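Local atomic coordinates of acetyl-xylan esterase (Streptomyces lividans, PDB entry 2CC0), a protein that probably removes acetyl groups from acetylated xylan in plant cell walls as a metal-ion-dependent family 4 carbohydrate esterase. Residues H62-P67 with I81-Q86; P67-L72 with R100-E105; W124-Q129 with S144-G149; D137-A142 with P166-T171. All coordinates share one frame; numbering follows the deposited sequence. Where two conformers were deposited one is given.

Contact 1 (H62-P67 with I81-Q86); sequences HSYTHP and ISRTQQ. With ZN (zinc ion), chain C.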
loop_
_atom_site.group_PDB
_atom_site.type_symbol
_atom_site.label_atom_id
_atom_site.label_comp_id
_atom_site.label_asym_id
_atom_site.label_seq_id
_atom_site.Cartn_x
_atom_site.Cartn_y
_atom_site.Cartn_z
ATOM N N HIS A 62 17.049 -0.809 -1.564
ATOM C CA HIS A 62 16.656 -0.960 -2.969
ATOM C C HIS A 62 17.463 -2.092 -3.656
ATOM O O HIS A 62 17.666 -2.046 -4.872
ATOM C CB HIS A 62 16.795 0.367 -3.722
ATOM C CG HIS A 62 16.083 0.413 -5.048
ATOM N ND1 HIS A 62 14.844 -0.163 -5.274
ATOM C CD2 HIS A 62 16.421 1.032 -6.199
ATOM C CE1 HIS A 62 14.466 0.076 -6.524
ATOM N NE2 HIS A 62 15.406 0.798 -7.108
ATOM N N SER A 63 17.821 -3.122 -2.873
ATOM C CA SER A 63 18.685 -4.259 -3.288
ATOM C C SER A 63 20.145 -3.832 -3.430
ATOM O O SER A 63 20.457 -2.635 -3.361
ATOM C CB SER A 63 18.206 -4.928 -4.581
ATOM O OG SER A 63 18.679 -4.211 -5.720
ATOM N N TYR A 64 21.029 -4.814 -3.627
ATOM C CA TYR A 64 22.466 -4.522 -3.684
ATOM C C TYR A 64 22.917 -4.077 -5.071
ATOM O O TYR A 64 23.681 -3.111 -5.182
ATOM C CB TYR A 64 23.319 -5.698 -3.188
ATOM C CG TYR A 64 24.665 -5.233 -2.683
ATOM C CD1 TYR A 64 24.806 -4.751 -1.376
ATOM C CD2 TYR A 64 25.802 -5.268 -3.509
ATOM C CE1 TYR A 64 26.055 -4.294 -0.886
ATOM C CE2 TYR A 64 27.049 -4.802 -3.031
ATOM C CZ TYR A 64 27.164 -4.332 -1.735
ATOM O OH TYR A 64 28.391 -3.869 -1.277
ATOM N N THR A 65 22.441 -4.764 -6.106
ATOM C CA THR A 65 22.918 -4.512 -7.472
ATOM C C THR A 65 21.762 -4.239 -8.474
ATOM O O THR A 65 21.995 -4.179 -9.684
ATOM C CB THR A 65 23.733 -5.734 -8.016
ATOM O OG1 THR A 65 22.855 -6.858 -8.214
ATOM C CG2 THR A 65 24.891 -6.130 -7.084
ATOM N N HIS A 66 20.532 -4.105 -7.974
ATOM C CA HIS A 66 19.363 -3.810 -8.804
ATOM C C HIS A 66 19.034 -4.925 -9.842
ATOM O O HIS A 66 18.770 -4.618 -11.004
ATOM C CB HIS A 66 19.546 -2.432 -9.495
ATOM C CG HIS A 66 18.264 -1.769 -9.899
ATOM N ND1 HIS A 66 17.585 -2.086 -11.055
ATOM C CD2 HIS A 66 17.545 -0.783 -9.305
ATOM C CE1 HIS A 66 16.510 -1.326 -11.161
ATOM N NE2 HIS A 66 16.461 -0.528 -10.113
ATOM N N PRO A 67 19.037 -6.202 -9.416
ATOM C CA PRO A 67 18.667 -7.269 -10.359
ATOM C C PRO A 67 17.158 -7.325 -10.518
ATOM O O PRO A 67 16.438 -6.730 -9.705
ATOM C CB PRO A 67 19.127 -8.546 -9.635
ATOM C CG PRO A 67 18.982 -8.215 -8.198
ATOM C CD PRO A 67 19.350 -6.745 -8.070
ATOM N N ILE A 81 19.248 -8.530 -0.366
ATOM C CA ILE A 81 18.580 -7.728 0.665
ATOM C C ILE A 81 19.452 -7.547 1.930
ATOM O O ILE A 81 19.636 -6.419 2.439
ATOM C CB ILE A 81 17.188 -8.312 0.974
ATOM C CG1 ILE A 81 16.226 -7.883 -0.153
ATOM C CG2 ILE A 81 16.674 -7.798 2.308
ATOM C CD1 ILE A 81 14.854 -8.561 -0.113
ATOM N N SER A 82 20.013 -8.656 2.417
ATOM C CA SER A 82 20.809 -8.593 3.637
ATOM C C SER A 82 22.078 -7.744 3.470
ATOM O O SER A 82 22.418 -6.963 4.356
ATOM C CB SER A 82 21.140 -9.990 4.143
ATOM O OG SER A 82 21.860 -10.713 3.175
ATOM N N ARG A 83 22.763 -7.869 2.340
ATOM C CA ARG A 83 23.974 -7.074 2.110
ATOM C C ARG A 83 23.643 -5.587 2.075
ATOM O O ARG A 83 24.436 -4.750 2.493
ATOM C CB ARG A 83 24.679 -7.508 0.828
ATOM C CG ARG A 83 25.420 -8.840 0.982
ATOM C CD ARG A 83 25.246 -9.698 -0.258
ATOM N NE ARG A 83 26.020 -9.201 -1.373
ATOM C CZ ARG A 83 25.645 -9.224 -2.648
ATOM N NH1 ARG A 83 24.474 -9.723 -3.018
ATOM N NH2 ARG A 83 26.471 -8.740 -3.564
ATOM N N THR A 84 22.456 -5.263 1.549
ATOM C CA THR A 84 22.041 -3.868 1.522
ATOM C C THR A 84 21.688 -3.326 2.934
ATOM O O THR A 84 22.017 -2.166 3.247
ATOM C CB THR A 84 20.898 -3.681 0.493
ATOM O OG1 THR A 84 21.370 -4.116 -0.792
ATOM C CG2 THR A 84 20.495 -2.213 0.410
ATOM N N GLN A 85 21.024 -4.149 3.767
ATOM C CA GLN A 85 20.768 -3.781 5.172
ATOM C C GLN A 85 22.107 -3.447 5.837
ATOM O O GLN A 85 22.260 -2.404 6.461
ATOM C CB GLN A 85 20.090 -4.926 5.944
ATOM C CG GLN A 85 18.642 -5.245 5.509
ATOM C CD GLN A 85 17.694 -4.062 5.735
ATOM O OE1 GLN A 85 17.542 -3.200 4.861
ATOM N NE2 GLN A 85 17.106 -3.984 6.937
ATOM N N GLN A 86 23.077 -4.335 5.629
ATOM C CA GLN A 86 24.408 -4.192 6.226
ATOM C C GLN A 86 25.121 -2.939 5.704
ATOM O O GLN A 86 25.735 -2.202 6.479
ATOM C CB GLN A 86 25.231 -5.451 5.929
ATOM C CG GLN A 86 24.737 -6.711 6.664
ATOM C CD GLN A 86 25.100 -8.013 5.940
ATOM O OE1 GLN A 86 25.928 -8.022 5.025
ATOM N NE2 GLN A 86 24.452 -9.120 6.335
HETATM ZN ZN ZN C . 15.616 1.285 -9.143
HETATM O O HOH W 1 15.453 2.332 -10.930
#
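CG of Tyr-64 stands anti to the backbone N (chi1 -155°), while CG of Arg-83 is anti to its own carbonyl carbon (chi1 -75°); the arginine chain bends at chi2 and chi3, and its guanidinium lies on the tyrosine ring. The arginine, in one of two deposited conformers, crosses Tyr-64 at about a right angle, yet the two flat groups are stacked, their planes 27° apart. The cation-pi contact is off-centre: CZ of Arg-83 is 4.5 Å from the ring centroid of Tyr-64, and NH2 of Arg-83 comes within 3.5 Å of CD2 of Tyr-64. CB of Arg-83 packs on the same face toward its other edge, 3.5 Å from CD1 of Tyr-64. Thr-84 presses OG1 against the backbone, 2.9 Å from C of Ser-63. The angle at the neighbouring N of Tyr-64 is too poor for a bond to this hydroxyl; that N pairs with Glu-80 OE1 and the hydroxyl with Glu-80 O, one helical turn back. The loop also folds on itself in an ST motif, OG of Ser-63 accepting from N of His-66 at 2.9 Å. Both imidazoles bind one zinc, NE2 of His-62 at 2.1 Å from the metal and NE2 of His-66 at 2.2 Å, and ND1 of His-62 is anchored on Arg-100 O. With Asp-13, water 1 and an acetate also at the zinc, this is the Asp-His-His site of family 4 esterases, its histidines carried by the HSxxH loop of the polysaccharide deacetylase fold.

Contact 2 (P67-L72 with R100-E105); sequences PHMTQL and RPPYGE. With ACT (acetate ion), chain D.
His-68 leans across to Tyr-103 and Glu-105 with each atom of its side chain engaged. CB lies beside the glutamate carboxylate, and CG, anti to the carbonyl carbon (chi1 -73°), starts a ring that lies over the Tyr-103 ring. ND1 of His-68 donates to OE1 of Glu-105 at 2.7 Å in a nearly straight bond (171°); the donor arrives on the syn side, only slightly out of the carboxylate plane, and the acceptor lies in the imidazole plane. CE1 of His-68 sits over the centre of the tyrosine ring, CD2 lies near CE2 of Tyr-103, and at the tip NE2 of His-68 comes within 3.5 Å of CZ of Tyr-103. The rings form an offset stack, centroids 3.8 Å apart and planes almost parallel. Beneath the stack Pro-102 packs against the other segment, its CB 3.2 Å from O of Pro-67 and its CD on CG of Met-69. Two waters bridge the segments: water 2 accepts from Met-69 N and donates to Pro-102 O and Glu-105 O, while water 3 joins Thr-70 N to Glu-105 OE1. OE1 thus takes both a ring N-H and a water, and the carboxylate would be expected to favour a protonated imidazole. His-68, fixed by Glu-105, stacks on the Tyr-103 ring from the side away from the metal; the backbone N of Tyr-103 meanwhile gives an almost linear bond (176°) to O of acetate at 2.8 Å; with OXT of the acetate on the zinc, this is consistent with a backbone N-H that stabilises the oxyanion during deacetylation.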
loop_
_atom_site.group_PDB
_atom_site.type_symbol
_atom_site.label_atom_id
_atom_site.label_comp_id
_atom_site.label_asym_id
_atom_site.label_seq_id
_atom_site.Cartn_x
_atom_site.Cartn_y
_atom_site.Cartn_z
ATOM N N PRO A 67 19.037 -6.202 -9.416
ATOM C CA PRO A 67 18.667 -7.269 -10.359
ATOM C C PRO A 67 17.158 -7.325 -10.518
ATOM O O PRO A 67 16.438 -6.730 -9.705
ATOM C CB PRO A 67 19.127 -8.546 -9.635
ATOM C CG PRO A 67 18.982 -8.215 -8.198
ATOM C CD PRO A 67 19.350 -6.745 -8.070
ATOM N N HIS A 68 16.686 -8.059 -11.522
ATOM C CA HIS A 68 15.280 -8.441 -11.566
ATOM C C HIS A 68 15.130 -9.544 -10.518
ATOM O O HIS A 68 15.453 -10.693 -10.765
ATOM C CB HIS A 68 14.943 -8.956 -12.966
ATOM C CG HIS A 68 14.863 -7.877 -13.996
ATOM N ND1 HIS A 68 13.703 -7.174 -14.250
ATOM C CD2 HIS A 68 15.801 -7.375 -14.834
ATOM C CE1 HIS A 68 13.933 -6.277 -15.194
ATOM N NE2 HIS A 68 15.196 -6.383 -15.568
ATOM N N MET A 69 14.645 -9.198 -9.329
ATOM C CA MET A 69 14.691 -10.101 -8.149
ATOM C C MET A 69 13.890 -11.391 -8.333
ATOM O O MET A 69 14.247 -12.427 -7.785
ATOM C CB MET A 69 14.218 -9.381 -6.864
ATOM C CG MET A 69 15.144 -8.245 -6.337
ATOM S SD MET A 69 16.655 -8.745 -5.447
ATOM C CE MET A 69 16.038 -9.231 -3.823
ATOM N N THR A 70 12.802 -11.312 -9.082
ATOM C CA THR A 70 11.943 -12.480 -9.255
ATOM C C THR A 70 12.601 -13.505 -10.182
ATOM O O THR A 70 12.123 -14.634 -10.277
ATOM C CB THR A 70 10.521 -12.107 -9.738
ATOM O OG1 THR A 70 10.576 -11.645 -11.092
ATOM C CG2 THR A 70 9.892 -11.029 -8.832
ATOM N N GLN A 71 13.697 -13.114 -10.839
ATOM C CA GLN A 71 14.489 -14.072 -11.635
ATOM C C GLN A 71 15.552 -14.817 -10.805
ATOM O O GLN A 71 16.242 -15.725 -11.329
ATOM C CB GLN A 71 15.120 -13.350 -12.822
ATOM C CG GLN A 71 14.088 -12.817 -13.803
ATOM C CD GLN A 71 14.697 -11.998 -14.926
ATOM O OE1 GLN A 71 15.895 -12.091 -15.206
ATOM N NE2 GLN A 71 13.874 -11.175 -15.569
ATOM N N LEU A 72 15.686 -14.441 -9.528
ATOM C CA LEU A 72 16.657 -15.044 -8.622
ATOM C C LEU A 72 16.055 -16.137 -7.765
ATOM O O LEU A 72 14.838 -16.155 -7.507
ATOM C CB LEU A 72 17.289 -13.987 -7.684
ATOM C CG LEU A 72 17.935 -12.761 -8.339
ATOM C CD1 LEU A 72 18.429 -11.786 -7.290
ATOM C CD2 LEU A 72 19.050 -13.136 -9.290
ATOM N N ARG A 100 12.096 -1.376 -1.602
ATOM C CA ARG A 100 11.401 -1.246 -2.891
ATOM C C ARG A 100 12.036 -2.222 -3.870
ATOM O O ARG A 100 13.254 -2.146 -4.120
ATOM C CB ARG A 100 11.479 0.188 -3.439
ATOM C CG ARG A 100 10.847 0.325 -4.827
ATOM C CD ARG A 100 10.797 1.786 -5.178
ATOM N NE ARG A 100 9.648 2.459 -4.557
ATOM C CZ ARG A 100 9.580 3.783 -4.400
ATOM N NH1 ARG A 100 10.619 4.541 -4.761
ATOM N NH2 ARG A 100 8.499 4.331 -3.870
ATOM N N PRO A 101 11.239 -3.158 -4.417
ATOM C CA PRO A 101 11.836 -4.103 -5.355
ATOM C C PRO A 101 12.283 -3.350 -6.617
ATOM O O PRO A 101 11.553 -2.485 -7.124
ATOM C CB PRO A 101 10.660 -5.021 -5.733
ATOM C CG PRO A 101 9.637 -4.840 -4.654
ATOM C CD PRO A 101 9.789 -3.384 -4.243
ATOM N N PRO A 102 13.478 -3.672 -7.133
ATOM C CA PRO A 102 13.825 -3.144 -8.453
ATOM C C PRO A 102 12.703 -3.447 -9.467
ATOM O O PRO A 102 12.162 -4.565 -9.496
ATOM C CB PRO A 102 15.101 -3.927 -8.801
ATOM C CG PRO A 102 15.756 -4.220 -7.455
ATOM C CD PRO A 102 14.569 -4.466 -6.528
ATOM N N TYR A 103 12.356 -2.456 -10.282
ATOM C CA TYR A 103 11.338 -2.593 -11.385
ATOM C C TYR A 103 9.938 -2.805 -10.825
ATOM O O TYR A 103 9.027 -3.103 -11.589
ATOM C CB TYR A 103 11.675 -3.749 -12.349
ATOM C CG TYR A 103 13.125 -3.709 -12.786
ATOM C CD1 TYR A 103 13.564 -2.754 -13.712
ATOM C CD2 TYR A 103 14.062 -4.566 -12.224
ATOM C CE1 TYR A 103 14.913 -2.694 -14.093
ATOM C CE2 TYR A 103 15.423 -4.523 -12.601
ATOM C CZ TYR A 103 15.838 -3.575 -13.534
ATOM O OH TYR A 103 17.172 -3.519 -13.890
ATOM N N GLY A 104 9.774 -2.711 -9.497
ATOM C CA GLY A 104 8.472 -2.981 -8.865
ATOM C C GLY A 104 8.069 -4.455 -8.910
ATOM O O GLY A 104 6.925 -4.783 -8.602
ATOM N N GLU A 105 9.002 -5.324 -9.312
ATOM C CA GLU A 105 8.709 -6.735 -9.577
ATOM C C GLU A 105 8.841 -7.552 -8.313
ATOM O O GLU A 105 9.917 -7.604 -7.677
ATOM C CB GLU A 105 9.627 -7.294 -10.683
ATOM C CG GLU A 105 9.311 -6.660 -12.039
ATOM C CD GLU A 105 10.380 -6.879 -13.119
ATOM O OE1 GLU A 105 11.467 -7.417 -12.823
ATOM O OE2 GLU A 105 10.109 -6.469 -14.283
HETATM C C ACT D . 12.966 0.987 -9.317
HETATM O O ACT D . 13.538 0.115 -10.014
HETATM O OXT ACT D . 13.557 2.093 -9.152
HETATM C CH3 ACT D . 11.629 0.709 -8.697
HETATM O O HOH W 2 12.593 -6.959 -8.506
HETATM O O HOH W 3 12.122 -9.505 -11.391
#

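Contact 3 (W124-Q129 with S144-G149); sequences WDVDSQ and SRLGNG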
loop_
_atom_site.group_PDB
_atom_site.type_symbol
_atom_site.label_atom_id
_atom_site.label_comp_id
_atom_site.label_asym_id
_atom_site.label_seq_id
_atom_site.Cartn_x
_atom_site.Cartn_y
_atom_site.Cartn_z
ATOM N N TRP A 124 4.639 2.085 -5.478
ATOM C CA TRP A 124 4.340 3.516 -5.633
ATOM C C TRP A 124 2.906 3.644 -6.154
ATOM O O TRP A 124 2.308 2.663 -6.632
ATOM C CB TRP A 124 5.325 4.243 -6.586
ATOM C CG TRP A 124 5.447 3.572 -7.901
ATOM C CD1 TRP A 124 4.615 3.729 -8.986
ATOM C CD2 TRP A 124 6.431 2.601 -8.282
ATOM N NE1 TRP A 124 5.020 2.908 -10.017
ATOM C CE2 TRP A 124 6.135 2.211 -9.616
ATOM C CE3 TRP A 124 7.542 2.019 -7.629
ATOM C CZ2 TRP A 124 6.906 1.260 -10.315
ATOM C CZ3 TRP A 124 8.304 1.052 -8.324
ATOM C CH2 TRP A 124 7.977 0.699 -9.655
ATOM N N ASP A 125 2.364 4.848 -6.013
ATOM C CA ASP A 125 1.051 5.204 -6.563
ATOM C C ASP A 125 1.208 5.906 -7.921
ATOM O O ASP A 125 0.374 5.747 -8.828
ATOM C CB ASP A 125 0.307 6.115 -5.571
ATOM C CG ASP A 125 -0.016 5.381 -4.286
ATOM O OD1 ASP A 125 -0.987 4.580 -4.327
ATOM O OD2 ASP A 125 0.698 5.541 -3.259
ATOM N N VAL A 126 2.251 6.725 -8.038
ATOM C CA VAL A 126 2.500 7.481 -9.258
ATOM C C VAL A 126 3.952 7.302 -9.651
ATOM O O VAL A 126 4.842 7.376 -8.790
ATOM C CB VAL A 126 2.226 8.977 -8.994
ATOM C CG1 VAL A 126 2.663 9.878 -10.176
ATOM C CG2 VAL A 126 0.756 9.212 -8.624
ATOM N N ASP A 127 4.190 7.055 -10.942
ATOM C CA ASP A 127 5.546 6.967 -11.482
ATOM C C ASP A 127 5.793 8.301 -12.191
ATOM O O ASP A 127 5.094 8.632 -13.155
ATOM C CB ASP A 127 5.658 5.774 -12.440
ATOM C CG ASP A 127 7.011 5.690 -13.161
ATOM O OD1 ASP A 127 7.914 6.499 -12.885
ATOM O OD2 ASP A 127 7.159 4.797 -14.031
ATOM N N SER A 128 6.764 9.074 -11.701
ATOM C CA SER A 128 7.076 10.377 -12.279
ATOM C C SER A 128 7.625 10.246 -13.696
ATOM O O SER A 128 7.668 11.232 -14.442
ATOM C CB SER A 128 8.120 11.092 -11.405
ATOM O OG SER A 128 9.415 10.518 -11.589
ATOM N N GLN A 129 8.072 9.037 -14.056
ATOM C CA GLN A 129 8.739 8.771 -15.347
ATOM C C GLN A 129 10.043 9.555 -15.540
ATOM O O GLN A 129 10.528 9.691 -16.678
ATOM C CB GLN A 129 7.785 9.032 -16.537
ATOM C CG GLN A 129 6.652 8.009 -16.567
ATOM C CD GLN A 129 6.984 6.862 -17.478
ATOM O OE1 GLN A 129 7.122 7.050 -18.694
ATOM N NE2 GLN A 129 7.082 5.665 -16.923
ATOM N N SER A 144 1.513 16.578 -8.835
ATOM C CA SER A 144 0.179 17.187 -8.683
ATOM C C SER A 144 -0.972 16.162 -8.579
ATOM O O SER A 144 -2.068 16.496 -8.133
ATOM C CB SER A 144 -0.099 18.214 -9.792
ATOM O OG SER A 144 -0.627 17.616 -10.967
ATOM N N ARG A 145 -0.719 14.920 -8.983
ATOM C CA ARG A 145 -1.738 13.874 -8.915
ATOM C C ARG A 145 -1.839 13.205 -7.553
ATOM O O ARG A 145 -2.787 12.446 -7.297
ATOM C CB ARG A 145 -1.462 12.829 -9.979
ATOM C CG ARG A 145 -1.529 13.415 -11.364
ATOM C CD ARG A 145 -1.898 12.360 -12.329
ATOM N NE ARG A 145 -0.803 11.429 -12.559
ATOM C CZ ARG A 145 0.219 11.650 -13.387
ATOM N NH1 ARG A 145 0.317 12.793 -14.064
ATOM N NH2 ARG A 145 1.156 10.724 -13.540
ATOM N N LEU A 146 -0.853 13.459 -6.692
ATOM C CA LEU A 146 -0.804 12.775 -5.407
ATOM C C LEU A 146 -1.826 13.327 -4.437
ATOM O O LEU A 146 -1.940 14.543 -4.284
ATOM C CB LEU A 146 0.575 12.925 -4.770
ATOM C CG LEU A 146 1.771 12.310 -5.493
ATOM C CD1 LEU A 146 3.068 12.886 -4.911
ATOM C CD2 LEU A 146 1.710 10.789 -5.372
ATOM N N GLY A 147 -2.518 12.416 -3.752
ATOM C CA GLY A 147 -3.360 12.779 -2.619
ATOM C C GLY A 147 -2.753 12.332 -1.298
ATOM O O GLY A 147 -1.692 11.691 -1.267
ATOM N N ASN A 148 -3.424 12.658 -0.200
ATOM C CA ASN A 148 -2.939 12.269 1.108
ATOM C C ASN A 148 -2.656 10.763 1.152
ATOM O O ASN A 148 -3.503 9.944 0.757
ATOM C CB ASN A 148 -3.964 12.627 2.195
ATOM C CG ASN A 148 -3.532 12.159 3.563
ATOM O OD1 ASN A 148 -2.466 12.516 4.046
ATOM N ND2 ASN A 148 -4.351 11.328 4.191
ATOM N N GLY A 149 -1.460 10.412 1.620
ATOM C CA GLY A 149 -1.060 9.013 1.803
ATOM C C GLY A 149 -0.274 8.451 0.636
ATOM O O GLY A 149 0.396 7.421 0.792
HETATM O O HOH W 4 3.674 10.056 -14.964
#
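Val-126 lies in an extended strand (phi -131°, psi 135°) whose backbone passes the loop at Leu-146 with CA atoms 7.3 Å apart, too far for direct backbone pairing. The valine faces the loop and spreads its two methyls over different partners. CG2, anti to the carbonyl carbon, meets CD2 of Leu-146 at 3.7 Å, the two side chains crossing obliquely. CG1 of Val-126 reaches the arginine instead, 3.8 Å from NH2 of Arg-145. The arginine chain bends at chi3 (-73°), placing NE, and the guanidinium then approaches the valine neither flatly nor edge-on. It makes no direct hydrogen bond to the strand; water 4, lying in the guanidinium plane, accepts from NH2 of Arg-145 at 3.0 Å and donates to O of Asp-127 at 2.7 Å. Asp-127 points its CB away from the loop, and its carboxylate binds within its own segment: OD1 accepts from N of Gln-129 at 2.8 Å, an Asx turn, while OD2 takes NE2 of the same glutamine at 3.0 Å. Both donors stand well above the carboxylate plane, and Trp-131 NE1 also binds OD1. At the other end Asp-125 bonds to Val-151 N through OD2, and its OD1 forms a salt bridge with Arg-188 of the second subunit. Both Val-126 and Leu-146 rest on Ile-152 of strand 151-155, which pairs in parallel with strand 126-127. The contact joins strand 126-127 to the loop that leads from helix 136-144 into strand 151-155, within a beta-alpha-beta crossover between neighbouring parallel strands of the central sheet.

Contact 4 (D137-A142 with P166-T171); sequences DAIVQA and PRIAQT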
loop_
_atom_site.group_PDB
_atom_site.type_symbol
_atom_site.label_atom_id
_atom_site.label_comp_id
_atom_site.label_asym_id
_atom_site.label_seq_id
_atom_site.Cartn_x
_atom_site.Cartn_y
_atom_site.Cartn_z
ATOM N N ASP A 137 8.288 19.707 -16.453
ATOM C CA ASP A 137 6.842 19.905 -16.389
ATOM C C ASP A 137 6.086 18.632 -16.070
ATOM O O ASP A 137 5.157 18.661 -15.268
ATOM C CB ASP A 137 6.311 20.431 -17.719
ATOM C CG ASP A 137 6.565 21.908 -17.923
ATOM O OD1 ASP A 137 6.928 22.633 -16.974
ATOM O OD2 ASP A 137 6.359 22.357 -19.072
ATOM N N ALA A 138 6.456 17.536 -16.737
ATOM C CA ALA A 138 5.760 16.267 -16.584
ATOM C C ALA A 138 5.951 15.718 -15.156
ATOM O O ALA A 138 5.031 15.138 -14.575
ATOM C CB ALA A 138 6.219 15.262 -17.640
ATOM N N ILE A 139 7.144 15.926 -14.601
ATOM C CA ILE A 139 7.454 15.448 -13.232
ATOM C C ILE A 139 6.600 16.216 -12.219
ATOM O O ILE A 139 6.020 15.616 -11.299
ATOM C CB ILE A 139 8.983 15.591 -12.933
ATOM C CG1 ILE A 139 9.799 14.678 -13.862
ATOM C CG2 ILE A 139 9.320 15.328 -11.437
ATOM C CD1 ILE A 139 11.305 15.038 -13.930
ATOM N N VAL A 140 6.545 17.545 -12.361
ATOM C CA VAL A 140 5.724 18.375 -11.488
ATOM C C VAL A 140 4.248 17.975 -11.591
ATOM O O VAL A 140 3.555 17.889 -10.568
ATOM C CB VAL A 140 5.906 19.893 -11.786
ATOM C CG1 VAL A 140 4.972 20.734 -10.903
ATOM C CG2 VAL A 140 7.395 20.300 -11.545
ATOM N N GLN A 141 3.781 17.728 -12.821
ATOM C CA GLN A 141 2.419 17.260 -13.081
ATOM C C GLN A 141 2.128 15.936 -12.361
ATOM O O GLN A 141 1.051 15.735 -11.794
ATOM C CB GLN A 141 2.207 17.102 -14.589
ATOM C CG GLN A 141 0.810 16.615 -14.988
ATOM C CD GLN A 141 -0.331 17.509 -14.469
ATOM O OE1 GLN A 141 -1.449 17.039 -14.253
ATOM N NE2 GLN A 141 -0.049 18.792 -14.276
ATOM N N ALA A 142 3.102 15.020 -12.392
ATOM C CA ALA A 142 2.948 13.723 -11.693
ATOM C C ALA A 142 2.763 13.963 -10.185
ATOM O O ALA A 142 1.901 13.367 -9.553
ATOM C CB ALA A 142 4.158 12.823 -11.959
ATOM N N PRO A 166 11.922 22.971 -6.633
ATOM C CA PRO A 166 11.115 24.109 -6.151
ATOM C C PRO A 166 9.627 24.053 -6.546
ATOM O O PRO A 166 8.767 24.303 -5.700
ATOM C CB PRO A 166 11.814 25.347 -6.761
ATOM C CG PRO A 166 13.181 24.874 -7.114
ATOM C CD PRO A 166 13.053 23.401 -7.472
ATOM N N ARG A 167 9.325 23.701 -7.795
ATOM C CA ARG A 167 7.933 23.568 -8.234
ATOM C C ARG A 167 7.188 22.412 -7.574
ATOM O O ARG A 167 5.966 22.481 -7.388
ATOM C CB ARG A 167 7.848 23.465 -9.747
ATOM C CG ARG A 167 8.048 24.824 -10.425
ATOM C CD ARG A 167 8.248 24.645 -11.917
ATOM N NE ARG A 167 7.043 24.166 -12.595
ATOM C CZ ARG A 167 7.045 23.580 -13.794
ATOM N NH1 ARG A 167 8.187 23.404 -14.460
ATOM N NH2 ARG A 167 5.902 23.168 -14.333
ATOM N N ILE A 168 7.904 21.364 -7.204
ATOM C CA ILE A 168 7.289 20.300 -6.378
ATOM C C ILE A 168 6.836 20.858 -5.016
ATOM O O ILE A 168 5.692 20.645 -4.574
ATOM C CB ILE A 168 8.248 19.109 -6.228
ATOM C CG1 ILE A 168 8.349 18.370 -7.589
ATOM C CG2 ILE A 168 7.791 18.183 -5.085
ATOM C CD1 ILE A 168 9.401 17.253 -7.659
ATOM N N ALA A 169 7.722 21.597 -4.350
ATOM C CA ALA A 169 7.400 22.215 -3.062
ATOM C C ALA A 169 6.190 23.145 -3.237
ATOM O O ALA A 169 5.271 23.127 -2.419
ATOM C CB ALA A 169 8.602 22.977 -2.524
ATOM N N GLN A 170 6.189 23.929 -4.322
ATOM C CA GLN A 170 5.073 24.846 -4.618
ATOM C C GLN A 170 3.757 24.142 -4.840
ATOM O O GLN A 170 2.710 24.560 -4.316
ATOM C CB GLN A 170 5.415 25.686 -5.854
ATOM C CG GLN A 170 6.509 26.690 -5.569
ATOM C CD GLN A 170 7.117 27.249 -6.833
ATOM O OE1 GLN A 170 6.483 27.248 -7.896
ATOM N NE2 GLN A 170 8.357 27.720 -6.730
ATOM N N THR A 171 3.818 23.057 -5.616
ATOM C CA THR A 171 2.643 22.241 -5.894
ATOM C C THR A 171 2.039 21.690 -4.601
ATOM O O THR A 171 0.825 21.782 -4.388
ATOM C CB THR A 171 3.007 21.102 -6.865
ATOM O OG1 THR A 171 3.473 21.681 -8.089
ATOM C CG2 THR A 171 1.788 20.207 -7.168
#
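Arg-167 and Asp-137 meet obliquely, guanidinium and carboxylate planes 80° apart, and the arginine grips a single oxygen end-on with both terminal nitrogens. OD1 of Asp-137 lies 2.9 Å from NH1 and equally 2.9 Å from NH2 of Arg-167, close to the guanidinium plane; NH1 comes in nearly along the C-O bond and NH2 from above the carboxylate plane. Val-140 points into the interface and crosses Arg-167 at about a right angle. Its CG2 sits over the centre of one guanidinium face and also packs on CB of Arg-167 at 3.7 Å. CG1 of Val-140, anti to the backbone N (chi1 177°), touches OG1 of Thr-171 at 3.3 Å. That hydroxyl donates to Arg-167 O at 2.7 Å, on the opposite face of the carbonyl from Thr-171 N. Deeper in, CG2 of Ile-139 faces CD1 of Ile-168 at 4.2 Å. The helix axes run in nearly the same direction, crossing at -27° and 9.4 Å apart, so helices 136-144 and 159-174 lie side by side; strand 151-155 comes between them in sequence and lies beneath both, with Ala-142 on its Ile-152 and Ile-168 on its Met-154.

How the contacts relate
Contacts 1 and 2 share Pro-67 and meet at the zinc site, where the rings of His-66 and Tyr-103 stand edge-to-face and Ser-63 packs on Pro-102; polar, aromatic and metal chemistry prevails there, contact 1 the more buried of the two. Contacts 3 and 4 lie on the other side of the chain's centre from contact 1 and both use helix 136-144 or the loop that follows it. They touch through Val-126 and Ala-142, their valines central and their arginines toward the outside. Arg-145 reaches its strand through water, whereas Arg-167 holds a carboxylate directly. Trp-124, packed on Arg-100 and Gly-104, joins contact 3 to contact 2.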